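PbSGBP-B lipoprotein (PDB 6D2Y) probably binds polysaccharide at the cell surface of Prevotella bryantii, as a magnesium-containing lipoprotein encoded in a polysaccharide utilization locus. Local coordinates at residues Ser131-Val136 and Val203-Gly208; Tyr155-Asp160 and Ile182-Ile187; Ile166-Asp171 and Asp194-Glu199. All blocks are in the same frame, centred on the assembly; numbering follows the deposited sequence.

Contact 1. Residues Ser131-Val136 and Val203-Gly208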
ATOM      1  N   SER A 131     -11.940  -9.382 -12.940  1.00 62.40           N
ATOM      2  CA  SER A 131     -11.148  -8.192 -12.668  1.00 64.42           C
ATOM      3  C   SER A 131      -9.663  -8.465 -12.871  1.00 56.76           C
ATOM      4  O   SER A 131      -9.167  -9.558 -12.583  1.00 50.41           O
ATOM      5  CB  SER A 131     -11.403  -7.707 -11.241  1.00 70.64           C
ATOM      6  OG  SER A 131     -10.663  -6.533 -10.962  1.00 76.22           O
ATOM      7  N   ALA A 132      -8.957  -7.460 -13.386  1.00 54.93           N
ATOM      8  CA  ALA A 132      -7.515  -7.528 -13.530  1.00 54.92           C
ATOM      9  C   ALA A 132      -6.854  -7.580 -12.153  1.00 48.11           C
ATOM     10  O   ALA A 132      -7.478  -7.242 -11.145  1.00 56.13           O
ATOM     11  CB  ALA A 132      -7.011  -6.321 -14.320  1.00 57.75           C
ATOM     12  N   PRO A 133      -5.595  -8.015 -12.079  1.00 46.64           N
ATOM     13  CA  PRO A 133      -4.926  -8.079 -10.774  1.00 50.48           C
ATOM     14  C   PRO A 133      -4.793  -6.699 -10.151  1.00 62.82           C
ATOM     15  O   PRO A 133      -4.579  -5.701 -10.842  1.00 63.28           O
ATOM     16  CB  PRO A 133      -3.554  -8.679 -11.101  1.00 50.48           C
ATOM     17  CG  PRO A 133      -3.738  -9.377 -12.397  1.00 50.54           C
ATOM     18  CD  PRO A 133      -4.747  -8.569 -13.151  1.00 50.26           C
ATOM     19  N   SER A 134      -4.937  -6.647  -8.831  1.00 63.76           N
ATOM     20  CA  SER A 134      -4.698  -5.440  -8.058  1.00 57.77           C
ATOM     21  C   SER A 134      -3.454  -5.653  -7.212  1.00 55.50           C
ATOM     22  O   SER A 134      -3.344  -6.664  -6.511  1.00 59.50           O
ATOM     23  CB  SER A 134      -5.898  -5.099  -7.170  1.00 66.20           C
ATOM     24  OG  SER A 134      -5.829  -5.786  -5.934  1.00 75.57           O
ATOM     25  N   VAL A 135      -2.514  -4.718  -7.293  1.00 58.99           N
ATOM     26  CA  VAL A 135      -1.250  -4.801  -6.571  1.00 58.62           C
ATOM     27  C   VAL A 135      -1.235  -3.697  -5.528  1.00 58.90           C
ATOM     28  O   VAL A 135      -1.421  -2.520  -5.856  1.00 59.41           O
ATOM     29  CB  VAL A 135      -0.049  -4.682  -7.519  1.00 54.90           C
ATOM     30  CG1 VAL A 135       1.244  -4.900  -6.755  1.00 52.82           C
ATOM     31  CG2 VAL A 135      -0.179  -5.673  -8.662  1.00 55.10           C
ATOM     32  N   VAL A 136      -1.013  -4.071  -4.272  1.00 59.41           N
ATOM     33  CA  VAL A 136      -1.056  -3.096  -3.190  1.00 61.92           C
ATOM     34  C   VAL A 136       0.315  -2.936  -2.549  1.00 62.48           C
ATOM     35  O   VAL A 136       0.865  -1.827  -2.519  1.00 68.43           O
ATOM     36  CB  VAL A 136      -2.126  -3.478  -2.150  1.00 61.61           C
ATOM     37  CG1 VAL A 136      -2.074  -2.516  -0.975  1.00 63.68           C
ATOM     38  CG2 VAL A 136      -3.508  -3.466  -2.786  1.00 59.17           C
ATOM     39  N   VAL A 203       2.302  -7.034 -12.927  1.00 58.47           N
ATOM     40  CA  VAL A 203       1.731  -8.353 -12.688  1.00 53.72           C
ATOM     41  C   VAL A 203       0.661  -8.590 -13.744  1.00 60.25           C
ATOM     42  O   VAL A 203      -0.317  -7.836 -13.826  1.00 64.04           O
ATOM     43  CB  VAL A 203       1.145  -8.468 -11.273  1.00 52.56           C
ATOM     44  CG1 VAL A 203       0.474  -9.823 -11.090  1.00 55.21           C
ATOM     45  CG2 VAL A 203       2.232  -8.263 -10.234  1.00 52.02           C
ATOM     46  N   SER A 204       0.844  -9.629 -14.552  1.00 57.61           N
ATOM     47  CA  SER A 204      -0.041  -9.905 -15.675  1.00 64.15           C
ATOM     48  C   SER A 204      -0.584 -11.320 -15.581  1.00 63.47           C
ATOM     49  O   SER A 204       0.130 -12.244 -15.180  1.00 66.07           O
ATOM     50  CB  SER A 204       0.688  -9.721 -17.011  1.00 66.56           C
ATOM     51  OG  SER A 204       1.816 -10.574 -17.100  1.00 70.25           O
ATOM     52  N   ASP A 205      -1.849 -11.482 -15.954  1.00 61.47           N
ATOM     53  CA  ASP A 205      -2.462 -12.801 -16.061  1.00 60.04           C
ATOM     54  C   ASP A 205      -3.446 -12.766 -17.228  1.00 57.47           C
ATOM     55  O   ASP A 205      -3.364 -11.890 -18.096  1.00 60.76           O
ATOM     56  CB  ASP A 205      -3.106 -13.214 -14.723  1.00 56.48           C
ATOM     57  CG  ASP A 205      -4.232 -12.289 -14.291  1.00 54.59           C
ATOM     58  OD1 ASP A 205      -4.573 -11.347 -15.037  1.00 58.93           O
ATOM     59  OD2 ASP A 205      -4.782 -12.510 -13.190  1.00 50.44           O
ATOM     60  N   LYS A 206      -4.386 -13.715 -17.244  1.00 51.89           N
ATOM     61  CA  LYS A 206      -5.326 -13.816 -18.356  1.00 50.71           C
ATOM     62  C   LYS A 206      -6.208 -12.581 -18.474  1.00 54.20           C
ATOM     63  O   LYS A 206      -6.630 -12.226 -19.579  1.00 59.68           O
ATOM     64  CB  LYS A 206      -6.193 -15.066 -18.193  1.00 52.70           C
ATOM     65  CG  LYS A 206      -6.976 -15.453 -19.436  1.00 54.89           C
ATOM     66  CD  LYS A 206      -8.015 -16.520 -19.130  1.00 51.60           C
ATOM     67  CE  LYS A 206      -8.776 -16.915 -20.383  1.00 48.53           C
ATOM     68  NZ  LYS A 206     -10.056 -16.166 -20.489  1.00 53.71           N
ATOM     69  N   TYR A 207      -6.483 -11.907 -17.362  1.00 48.76           N
ATOM     70  CA  TYR A 207      -7.487 -10.854 -17.321  1.00 53.29           C
ATOM     71  C   TYR A 207      -6.903  -9.449 -17.406  1.00 58.40           C
ATOM     72  O   TYR A 207      -7.661  -8.479 -17.325  1.00 66.84           O
ATOM     73  CB  TYR A 207      -8.332 -11.000 -16.052  1.00 46.87           C
ATOM     74  CG  TYR A 207      -8.909 -12.392 -15.896  1.00 48.74           C
ATOM     75  CD1 TYR A 207      -9.832 -12.885 -16.810  1.00 46.24           C
ATOM     76  CD2 TYR A 207      -8.521 -13.217 -14.847  1.00 48.80           C
ATOM     77  CE1 TYR A 207     -10.360 -14.154 -16.681  1.00 44.85           C
ATOM     78  CE2 TYR A 207      -9.045 -14.493 -14.710  1.00 47.63           C
ATOM     79  CZ  TYR A 207      -9.964 -14.954 -15.630  1.00 49.96           C
ATOM     80  OH  TYR A 207     -10.493 -16.219 -15.504  1.00 52.50           O
ATOM     81  N   GLY A 208      -5.590  -9.312 -17.576  1.00 54.30           N
ATOM     82  CA  GLY A 208      -5.010  -7.998 -17.786  1.00 60.50           C
ATOM     83  C   GLY A 208      -3.683  -7.751 -17.099  1.00 60.85           C
ATOM     84  O   GLY A 208      -3.173  -8.612 -16.374  1.00 62.94           O
TER

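Contact 2. Residues Tyr155-Asp160 and Ile182-Ile187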
ATOM      1  N   TYR A 155      -6.985 -10.790  -6.893  1.00 49.21           N
ATOM      2  CA  TYR A 155      -7.198 -11.316  -8.243  1.00 45.46           C
ATOM      3  C   TYR A 155      -5.890 -11.781  -8.882  1.00 47.26           C
ATOM      4  O   TYR A 155      -5.633 -11.541 -10.063  1.00 48.16           O
ATOM      5  CB  TYR A 155      -7.913 -10.291  -9.127  1.00 53.07           C
ATOM      6  CG  TYR A 155      -9.256  -9.870  -8.573  1.00 56.77           C
ATOM      7  CD1 TYR A 155      -9.453  -8.591  -8.065  1.00 58.98           C
ATOM      8  CD2 TYR A 155     -10.326 -10.756  -8.548  1.00 61.08           C
ATOM      9  CE1 TYR A 155     -10.680  -8.207  -7.553  1.00 59.41           C
ATOM     10  CE2 TYR A 155     -11.553 -10.381  -8.036  1.00 65.49           C
ATOM     11  CZ  TYR A 155     -11.725  -9.107  -7.540  1.00 63.81           C
ATOM     12  OH  TYR A 155     -12.947  -8.734  -7.033  1.00 68.09           O
ATOM     13  N   PHE A 156      -5.055 -12.454  -8.090  1.00 45.29           N
ATOM     14  CA  PHE A 156      -3.871 -13.144  -8.601  1.00 49.99           C
ATOM     15  C   PHE A 156      -4.300 -14.562  -8.953  1.00 53.39           C
ATOM     16  O   PHE A 156      -4.247 -15.476  -8.130  1.00 57.32           O
ATOM     17  CB  PHE A 156      -2.744 -13.140  -7.577  1.00 52.99           C
ATOM     18  CG  PHE A 156      -2.257 -11.769  -7.208  1.00 54.94           C
ATOM     19  CD1 PHE A 156      -2.212 -10.755  -8.150  1.00 53.09           C
ATOM     20  CD2 PHE A 156      -1.838 -11.497  -5.915  1.00 53.24           C
ATOM     21  CE1 PHE A 156      -1.760  -9.493  -7.808  1.00 55.50           C
ATOM     22  CE2 PHE A 156      -1.387 -10.240  -5.566  1.00 55.24           C
ATOM     23  CZ  PHE A 156      -1.348  -9.235  -6.514  1.00 52.44           C
ATOM     24  N   LEU A 157      -4.742 -14.750 -10.192  1.00 57.18           N
ATOM     25  CA  LEU A 157      -5.280 -16.025 -10.647  1.00 59.82           C
ATOM     26  C   LEU A 157      -4.364 -16.611 -11.713  1.00 59.90           C
ATOM     27  O   LEU A 157      -4.116 -15.977 -12.745  1.00 52.89           O
ATOM     28  CB  LEU A 157      -6.705 -15.853 -11.173  1.00 56.91           C
ATOM     29  CG  LEU A 157      -7.550 -14.884 -10.343  1.00 58.92           C
ATOM     30  CD1 LEU A 157      -8.792 -14.448 -11.101  1.00 52.52           C
ATOM     31  CD2 LEU A 157      -7.920 -15.510  -9.005  1.00 64.35           C
ATOM     32  N   ASP A 158      -3.873 -17.822 -11.458  1.00 56.44           N
ATOM     33  CA  ASP A 158      -2.909 -18.503 -12.312  1.00 55.42           C
ATOM     34  C   ASP A 158      -3.558 -19.742 -12.916  1.00 54.96           C
ATOM     35  O   ASP A 158      -4.152 -20.550 -12.194  1.00 58.53           O
ATOM     36  CB  ASP A 158      -1.664 -18.885 -11.506  1.00 57.01           C
ATOM     37  CG  ASP A 158      -0.608 -19.577 -12.344  1.00 59.63           C
ATOM     38  OD1 ASP A 158      -0.131 -18.972 -13.326  1.00 57.07           O
ATOM     39  OD2 ASP A 158      -0.243 -20.724 -12.009  1.00 63.68           O
ATOM     40  N   TYR A 159      -3.445 -19.888 -14.236  1.00 55.50           N
ATOM     41  CA  TYR A 159      -4.040 -21.004 -14.956  1.00 55.15           C
ATOM     42  C   TYR A 159      -2.982 -21.699 -15.802  1.00 58.24           C
ATOM     43  O   TYR A 159      -1.956 -21.114 -16.156  1.00 51.33           O
ATOM     44  CB  TYR A 159      -5.193 -20.554 -15.863  1.00 47.97           C
ATOM     45  CG  TYR A 159      -6.361 -19.919 -15.143  1.00 51.34           C
ATOM     46  CD1 TYR A 159      -6.575 -18.547 -15.202  1.00 50.41           C
ATOM     47  CD2 TYR A 159      -7.260 -20.691 -14.418  1.00 49.56           C
ATOM     48  CE1 TYR A 159      -7.642 -17.961 -14.555  1.00 47.96           C
ATOM     49  CE2 TYR A 159      -8.333 -20.113 -13.767  1.00 50.80           C
ATOM     50  CZ  TYR A 159      -8.519 -18.746 -13.838  1.00 49.96           C
ATOM     51  OH  TYR A 159      -9.583 -18.161 -13.192  1.00 51.79           O
ATOM     52  N   ASP A 160      -3.257 -22.966 -16.128  1.00 59.31           N
ATOM     53  CA  ASP A 160      -2.376 -23.717 -17.017  1.00 60.23           C
ATOM     54  C   ASP A 160      -2.295 -23.064 -18.390  1.00 63.68           C
ATOM     55  O   ASP A 160      -1.201 -22.815 -18.911  1.00 66.66           O
ATOM     56  CB  ASP A 160      -2.865 -25.161 -17.145  1.00 67.70           C
ATOM     57  CG  ASP A 160      -2.740 -25.934 -15.854  1.00 78.68           C
ATOM     58  OD1 ASP A 160      -3.156 -27.114 -15.826  1.00 82.76           O
ATOM     59  OD2 ASP A 160      -2.224 -25.368 -14.869  1.00 82.99           O
ATOM     60  N   ILE A 182       1.197 -19.127  -5.372  1.00 62.69           N
ATOM     61  CA  ILE A 182       0.339 -18.069  -5.894  1.00 59.28           C
ATOM     62  C   ILE A 182      -1.057 -18.281  -5.329  1.00 59.99           C
ATOM     63  O   ILE A 182      -1.729 -19.260  -5.675  1.00 63.61           O
ATOM     64  CB  ILE A 182       0.304 -18.046  -7.428  1.00 57.25           C
ATOM     65  CG1 ILE A 182       1.682 -17.702  -7.995  1.00 61.91           C
ATOM     66  CG2 ILE A 182      -0.733 -17.047  -7.921  1.00 52.94           C
ATOM     67  CD1 ILE A 182       1.717 -17.622  -9.505  1.00 66.12           C
ATOM     68  N   GLU A 183      -1.490 -17.375  -4.460  1.00 64.23           N
ATOM     69  CA  GLU A 183      -2.854 -17.336  -3.958  1.00 65.00           C
ATOM     70  C   GLU A 183      -3.579 -16.141  -4.564  1.00 60.43           C
ATOM     71  O   GLU A 183      -2.976 -15.283  -5.214  1.00 52.96           O
ATOM     72  CB  GLU A 183      -2.876 -17.255  -2.428  1.00 73.36           C
ATOM     73  CG  GLU A 183      -2.064 -18.330  -1.728  1.00 83.49           C
ATOM     74  CD  GLU A 183      -1.881 -18.044  -0.247  1.00 93.08           C
ATOM     75  OE1 GLU A 183      -2.649 -17.225   0.303  1.00 93.52           O
ATOM     76  OE2 GLU A 183      -0.967 -18.636   0.364  1.00 98.36           O
ATOM     77  N   LYS A 184      -4.891 -16.087  -4.330  1.00 55.56           N
ATOM     78  CA  LYS A 184      -5.692 -15.012  -4.902  1.00 56.98           C
ATOM     79  C   LYS A 184      -5.215 -13.647  -4.420  1.00 56.13           C
ATOM     80  O   LYS A 184      -5.228 -12.673  -5.182  1.00 52.11           O
ATOM     81  CB  LYS A 184      -7.168 -15.222  -4.565  1.00 55.38           C
ATOM     82  CG  LYS A 184      -8.085 -14.114  -5.071  1.00 58.04           C
ATOM     83  CD  LYS A 184      -9.551 -14.498  -4.935  1.00 59.51           C
ATOM     84  CE  LYS A 184     -10.458 -13.352  -5.344  1.00 61.49           C
ATOM     85  NZ  LYS A 184     -10.350 -12.197  -4.409  1.00 65.44           N
ATOM     86  N   THR A 185      -4.766 -13.559  -3.164  1.00 56.07           N
ATOM     87  CA  THR A 185      -4.360 -12.286  -2.585  1.00 50.75           C
ATOM     88  C   THR A 185      -2.857 -12.121  -2.428  1.00 54.73           C
ATOM     89  O   THR A 185      -2.399 -10.991  -2.232  1.00 58.10           O
ATOM     90  CB  THR A 185      -5.008 -12.088  -1.206  1.00 49.04           C
ATOM     91  OG1 THR A 185      -4.867 -13.284  -0.431  1.00 61.07           O
ATOM     92  CG2 THR A 185      -6.482 -11.755  -1.352  1.00 47.45           C
ATOM     93  N   LYS A 186      -2.079 -13.200  -2.495  1.00 54.42           N
ATOM     94  CA  LYS A 186      -0.652 -13.117  -2.220  1.00 52.99           C
ATOM     95  C   LYS A 186       0.133 -13.953  -3.217  1.00 55.81           C
ATOM     96  O   LYS A 186      -0.246 -15.085  -3.530  1.00 61.60           O
ATOM     97  CB  LYS A 186      -0.326 -13.575  -0.787  1.00 56.10           C
ATOM     98  CG  LYS A 186      -1.072 -12.808   0.301  1.00 71.02           C
ATOM     99  CD  LYS A 186      -0.303 -12.794   1.616  1.00 78.92           C
ATOM    100  CE  LYS A 186      -0.936 -11.831   2.614  1.00 79.49           C
ATOM    101  NZ  LYS A 186      -0.147 -10.575   2.781  1.00 74.99           N
ATOM    102  N   ILE A 187       1.230 -13.379  -3.709  1.00 52.04           N
ATOM    103  CA  ILE A 187       2.209 -14.074  -4.538  1.00 48.86           C
ATOM    104  C   ILE A 187       3.510 -14.141  -3.754  1.00 54.06           C
ATOM    105  O   ILE A 187       3.975 -13.122  -3.232  1.00 59.58           O
ATOM    106  CB  ILE A 187       2.425 -13.359  -5.883  1.00 50.63           C
ATOM    107  CG1 ILE A 187       1.123 -13.289  -6.680  1.00 51.09           C
ATOM    108  CG2 ILE A 187       3.517 -14.054  -6.685  1.00 53.83           C
ATOM    109  CD1 ILE A 187       1.203 -12.368  -7.879  1.00 47.69           C
TER
HETATM  110  O   HOH W   1     -12.734  -9.719  -3.841  1.00 71.28           O

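Contact 3. Residues Ile166-Asp171 and Asp194-Glu199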
ATOM      1  N   ILE A 166       5.279 -12.051 -13.618  1.00 64.19           N
ATOM      2  CA  ILE A 166       5.783 -10.806 -13.054  1.00 58.79           C
ATOM      3  C   ILE A 166       6.876 -10.314 -13.990  1.00 62.14           C
ATOM      4  O   ILE A 166       7.903 -10.981 -14.163  1.00 64.16           O
ATOM      5  CB  ILE A 166       6.313 -10.995 -11.628  1.00 56.10           C
ATOM      6  CG1 ILE A 166       5.196 -11.489 -10.703  1.00 53.12           C
ATOM      7  CG2 ILE A 166       6.921  -9.701 -11.113  1.00 53.48           C
ATOM      8  CD1 ILE A 166       5.455 -11.225  -9.230  1.00 52.13           C
ATOM      9  N   LYS A 167       6.652  -9.163 -14.614  1.00 63.57           N
ATOM     10  CA  LYS A 167       7.604  -8.575 -15.547  1.00 65.23           C
ATOM     11  C   LYS A 167       8.150  -7.286 -14.950  1.00 68.22           C
ATOM     12  O   LYS A 167       7.382  -6.382 -14.605  1.00 68.43           O
ATOM     13  CB  LYS A 167       6.952  -8.307 -16.903  1.00 72.24           C
ATOM     14  CG  LYS A 167       6.542  -9.560 -17.665  1.00 74.75           C
ATOM     15  CD  LYS A 167       6.895  -9.442 -19.143  1.00 80.77           C
ATOM     16  CE  LYS A 167       6.064 -10.392 -19.996  1.00 84.77           C
ATOM     17  NZ  LYS A 167       6.552 -11.798 -19.910  1.00 85.42           N
ATOM     18  N   VAL A 168       9.471  -7.206 -14.832  1.00 68.29           N
ATOM     19  CA  VAL A 168      10.150  -6.024 -14.319  1.00 63.27           C
ATOM     20  C   VAL A 168      10.800  -5.316 -15.496  1.00 66.85           C
ATOM     21  O   VAL A 168      11.698  -5.867 -16.147  1.00 66.78           O
ATOM     22  CB  VAL A 168      11.187  -6.383 -13.245  1.00 60.01           C
ATOM     23  CG1 VAL A 168      11.908  -5.130 -12.768  1.00 53.29           C
ATOM     24  CG2 VAL A 168      10.510  -7.090 -12.087  1.00 58.45           C
ATOM     25  N   GLY A 169      10.343  -4.099 -15.774  1.00 69.79           N
ATOM     26  CA  GLY A 169      10.853  -3.345 -16.899  1.00 71.21           C
ATOM     27  C   GLY A 169      10.324  -3.844 -18.226  1.00 77.68           C
ATOM     28  O   GLY A 169       9.135  -4.149 -18.357  1.00 79.97           O
ATOM     29  N   LYS A 170      11.205  -3.942 -19.216  1.00 78.38           N
ATOM     30  CA  LYS A 170      10.818  -4.274 -20.579  1.00 80.34           C
ATOM     31  C   LYS A 170      11.469  -5.539 -21.125  1.00 79.73           C
ATOM     32  O   LYS A 170      10.947  -6.108 -22.089  1.00 80.31           O
ATOM     33  CB  LYS A 170      11.127  -3.100 -21.533  1.00 82.52           C
ATOM     34  CG  LYS A 170      12.623  -2.715 -21.717  1.00 86.67           C
ATOM     35  CD  LYS A 170      13.298  -2.253 -20.425  1.00 86.94           C
ATOM     36  CE  LYS A 170      14.746  -1.868 -20.637  1.00 85.58           C
ATOM     37  NZ  LYS A 170      15.429  -1.737 -19.314  1.00 81.77           N
ATOM     38  N   ASP A 171      12.577  -6.000 -20.542  1.00 81.76           N
ATOM     39  CA  ASP A 171      13.273  -7.183 -21.030  1.00 88.17           C
ATOM     40  C   ASP A 171      13.362  -8.307 -20.007  1.00 88.08           C
ATOM     41  O   ASP A 171      13.895  -9.375 -20.333  1.00 93.85           O
ATOM     42  CB  ASP A 171      14.691  -6.823 -21.492  1.00 94.25           C
ATOM     43  CG  ASP A 171      14.738  -5.540 -22.294  1.00100.02           C
ATOM     44  OD1 ASP A 171      15.474  -4.612 -21.896  1.00100.71           O
ATOM     45  OD2 ASP A 171      14.039  -5.460 -23.326  1.00102.42           O
ATOM     46  N   ASP A 194      19.367 -10.912  -9.952  1.00 78.52           N
ATOM     47  CA  ASP A 194      19.545  -9.950 -11.032  1.00 77.53           C
ATOM     48  C   ASP A 194      18.220  -9.338 -11.470  1.00 70.41           C
ATOM     49  O   ASP A 194      18.017  -9.053 -12.654  1.00 71.61           O
ATOM     50  CB  ASP A 194      20.245 -10.605 -12.221  1.00 81.38           C
ATOM     51  CG  ASP A 194      19.414 -11.713 -12.846  1.00 84.44           C
ATOM     52  OD1 ASP A 194      18.645 -12.369 -12.111  1.00 84.47           O
ATOM     53  OD2 ASP A 194      19.529 -11.928 -14.071  1.00 87.13           O
HETATM   54  N   MSE A 195      17.297  -9.112 -10.542  1.00 62.57           N
HETATM   55  CA  MSE A 195      16.061  -8.446 -10.933  1.00 62.12           C
HETATM   56  C   MSE A 195      16.365  -6.959 -11.100  1.00 60.68           C
HETATM   57  O   MSE A 195      17.013  -6.357 -10.243  1.00 54.49           O
HETATM   58  CB  MSE A 195      14.930  -8.671  -9.919  1.00 56.29           C
HETATM   59  CG  MSE A 195      13.782  -7.677 -10.070  1.00 54.81           C
HETATM   60 SE   MSE A 195      12.464  -7.682  -8.629  0.54 55.63          SE
HETATM   61  CE  MSE A 195      11.356  -9.167  -9.185  1.00 57.75           C
ATOM     62  N   PRO A 196      15.929  -6.388 -12.223  1.00 62.77           N
ATOM     63  CA  PRO A 196      16.227  -4.979 -12.503  1.00 62.72           C
ATOM     64  C   PRO A 196      15.708  -4.055 -11.414  1.00 59.51           C
ATOM     65  O   PRO A 196      14.593  -4.212 -10.913  1.00 62.30           O
ATOM     66  CB  PRO A 196      15.516  -4.728 -13.836  1.00 65.32           C
ATOM     67  CG  PRO A 196      15.451  -6.070 -14.477  1.00 63.63           C
ATOM     68  CD  PRO A 196      15.269  -7.054 -13.358  1.00 63.97           C
ATOM     69  N   GLN A 197      16.532  -3.077 -11.063  1.00 61.98           N
ATOM     70  CA  GLN A 197      16.217  -2.124 -10.012  1.00 60.82           C
ATOM     71  C   GLN A 197      15.647  -0.846 -10.614  1.00 57.67           C
ATOM     72  O   GLN A 197      15.920  -0.509 -11.770  1.00 63.39           O
ATOM     73  CB  GLN A 197      17.470  -1.807  -9.201  1.00 57.88           C
ATOM     74  CG  GLN A 197      17.881  -2.933  -8.284  1.00 60.96           C
ATOM     75  CD  GLN A 197      19.291  -2.773  -7.765  1.00 63.28           C
ATOM     76  OE1 GLN A 197      19.733  -1.664  -7.474  1.00 61.51           O
ATOM     77  NE2 GLN A 197      19.998  -3.889  -7.619  1.00 60.06           N
ATOM     78  N   HIS A 198      14.837  -0.144  -9.816  1.00 55.60           N
ATOM     79  CA  HIS A 198      14.302   1.167 -10.188  1.00 58.04           C
ATOM     80  C   HIS A 198      13.553   1.116 -11.520  1.00 60.95           C
ATOM     81  O   HIS A 198      13.656   2.023 -12.351  1.00 66.17           O
ATOM     82  CB  HIS A 198      15.414   2.216 -10.234  1.00 57.74           C
ATOM     83  CG  HIS A 198      16.442   2.058  -9.158  1.00 59.89           C
ATOM     84  ND1 HIS A 198      17.702   1.551  -9.399  1.00 62.34           N
ATOM     85  CD2 HIS A 198      16.398   2.339  -7.834  1.00 58.87           C
ATOM     86  CE1 HIS A 198      18.388   1.528  -8.271  1.00 60.58           C
ATOM     87  NE2 HIS A 198      17.619   2.001  -7.306  1.00 57.76           N
ATOM     88  N   GLU A 199      12.793   0.045 -11.727  1.00 55.21           N
ATOM     89  CA  GLU A 199      12.009  -0.125 -12.939  1.00 59.01           C
ATOM     90  C   GLU A 199      10.598  -0.566 -12.573  1.00 63.72           C
ATOM     91  O   GLU A 199      10.345  -1.072 -11.475  1.00 65.94           O
ATOM     92  CB  GLU A 199      12.655  -1.138 -13.892  1.00 65.82           C
ATOM     93  CG  GLU A 199      14.008  -0.697 -14.427  1.00 78.97           C
ATOM     94  CD  GLU A 199      14.056  -0.682 -15.941  1.00 95.67           C
ATOM     95  OE1 GLU A 199      14.566  -1.660 -16.530  1.00100.78           O
ATOM     96  OE2 GLU A 199      13.583   0.307 -16.540  1.00100.20           O
TER

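Contact 1. Residues Ser131-Val136 and Val203-Gly208
P133 and D205 meet tip to tip, the CG and CD corner of the proline ring set against the carboxylate. P133 CD lies 3.4 Å from D205 OD1, a packing contact rather than a hydrogen bond. The aspartate is held in place from its own side: CG stands between the backbone N and the carbonyl carbon (chi1 62°), and OD1 accepts from Y207 N at 3.1 Å, the donor approaching from above the carboxylate plane. That bond makes an Asx turn, overlaid on a type I beta turn from D205 to G208. G208 suits the last position because its backbone angles (141/178) would jam a CB against the preceding carbonyl oxygen; a CB there would also crowd A132 CB. Farther along the strands, V135 and V203 meet obliquely through their CG2 methyls, 3.9 Å apart, while V203 CG1 turns to P133 CB at 4.2 Å; each valine offers a methyl to the other across the gap between the sheets. The contact thus joins the two sheets of the IPT/TIG domain, an immunoglobulin-like sandwich: strand 134-138 is an outermost strand of one sheet and pairs with 148-154, whereas strand 200-205 lies in the other, between 165-168 and 208-215.

Contact 2. Residues Tyr155-Asp160 and Ile182-Ile187
The backbones of 155-160 and 182-187 come closest at F156 and K184, whose CA atoms are 4.5 Å apart, and F156 N donates to K184 O at 2.9 Å with an angle of 168° at the hydrogen. F156 is the buried centre of the contact. Its chi1 of -62° sets CG beside the backbone N. The phenylalanine and I187 side chains cross at about a right angle: I187 CD1 sits over one face of the ring, 3.7 Å from the centroid and offset toward the rim, in a CH-pi contact, and CG1 comes within 3.5 Å of F156 CD2. Phenylalanine suits this buried place because its ring takes the I187 methyl on a face while K186 N lies at its edge. In the IPT/TIG domain this joins the loop after strand 148-154 to the turn between strands 179-182 and 186-190, which are neighbours in one sheet; the turn is closed by E183 N bonding to K186 O. Nearer the surface, K184 lies alongside Y155 and points the same way. Lysine fits here because its aliphatic CE rests against the tyrosine ring while NZ, 4.5 Å from the ring centroid over one face in a cation-pi contact, also forms a salt bridge with D154. At another residue pair, I182 CD1 packs on D158 CB at 4.1 Å; D158 OD1 accepts from L164 N and forms a salt bridge with R176.

Contact 3. Residues Ile166-Asp171 and Asp194-Glu199
V168 carries CG1 anti to its backbone N (chi1 178°), which places CG1 against P196 and leaves CG2, beside the backbone N, for the selenomethionine M195. In M195 the chain bends at chi3 (-82°), setting CE 3.7 Å from V168 CG2. The two side chains cross at about a right angle, and M195 CG and SE also lie close to the same methyl, so a flexible unbranched chain follows the contour of a rigid branched one. P196 meets the valine obliquely: its CB is 3.8 Å from V168 CG1, with CG and CD of the ring also close to that methyl, and P196 O approaches it to 3.4 Å. Within the IPT/TIG domain, V168 ends strand 165-168, and the loop 194-199 leads into strand 200-205, its antiparallel neighbour in the sheet. M195 and P196 cover V168 at the strand's end, and next to it the backbone of G169 bonds to that of D200. G169 suits the bend that follows: its phi is positive (75°), and a CB would clash with E199 OE1. On the more exposed side, K170 and E199 cross obliquely to form a salt bridge. K170 NZ donates to E199 OE1 at 2.9 Å, using the oxygen's syn lone pair, the side facing OE2. A lysine is long enough for its end to reach E199 although its CB does not point at the loop. D171 OD1, 3.9 Å from K170 NZ, adds a long second salt bridge, and the shared cation would be expected to ease repulsion between the two carboxylates.

All three contacts belong to the IPT/TIG domain. Contacts 1 and 2 are neighbours, their centres about 9 Å apart, and share a sheet in which 148-154 separates strands 134-138 and 186-190. S134 O lies 3.3 Å from F156 CZ, and D205 CB packs 3.5 Å from L157 O. Y207 OH is 3.2 Å from Y159 OH, a probable hydrogen bond. Contact 3 stands farther off, its centre about 17 Å from that of contact 1 and 20 Å from that of contact 2. It shares the other sheet with contact 1 through adjacent strands 165-168 and 200-205, and reaches contact 2 where I166 CD1 packs 4.3 Å from I187 CG2. The magnesium site (D225, D227, S255, N257, D452) lies away from all three.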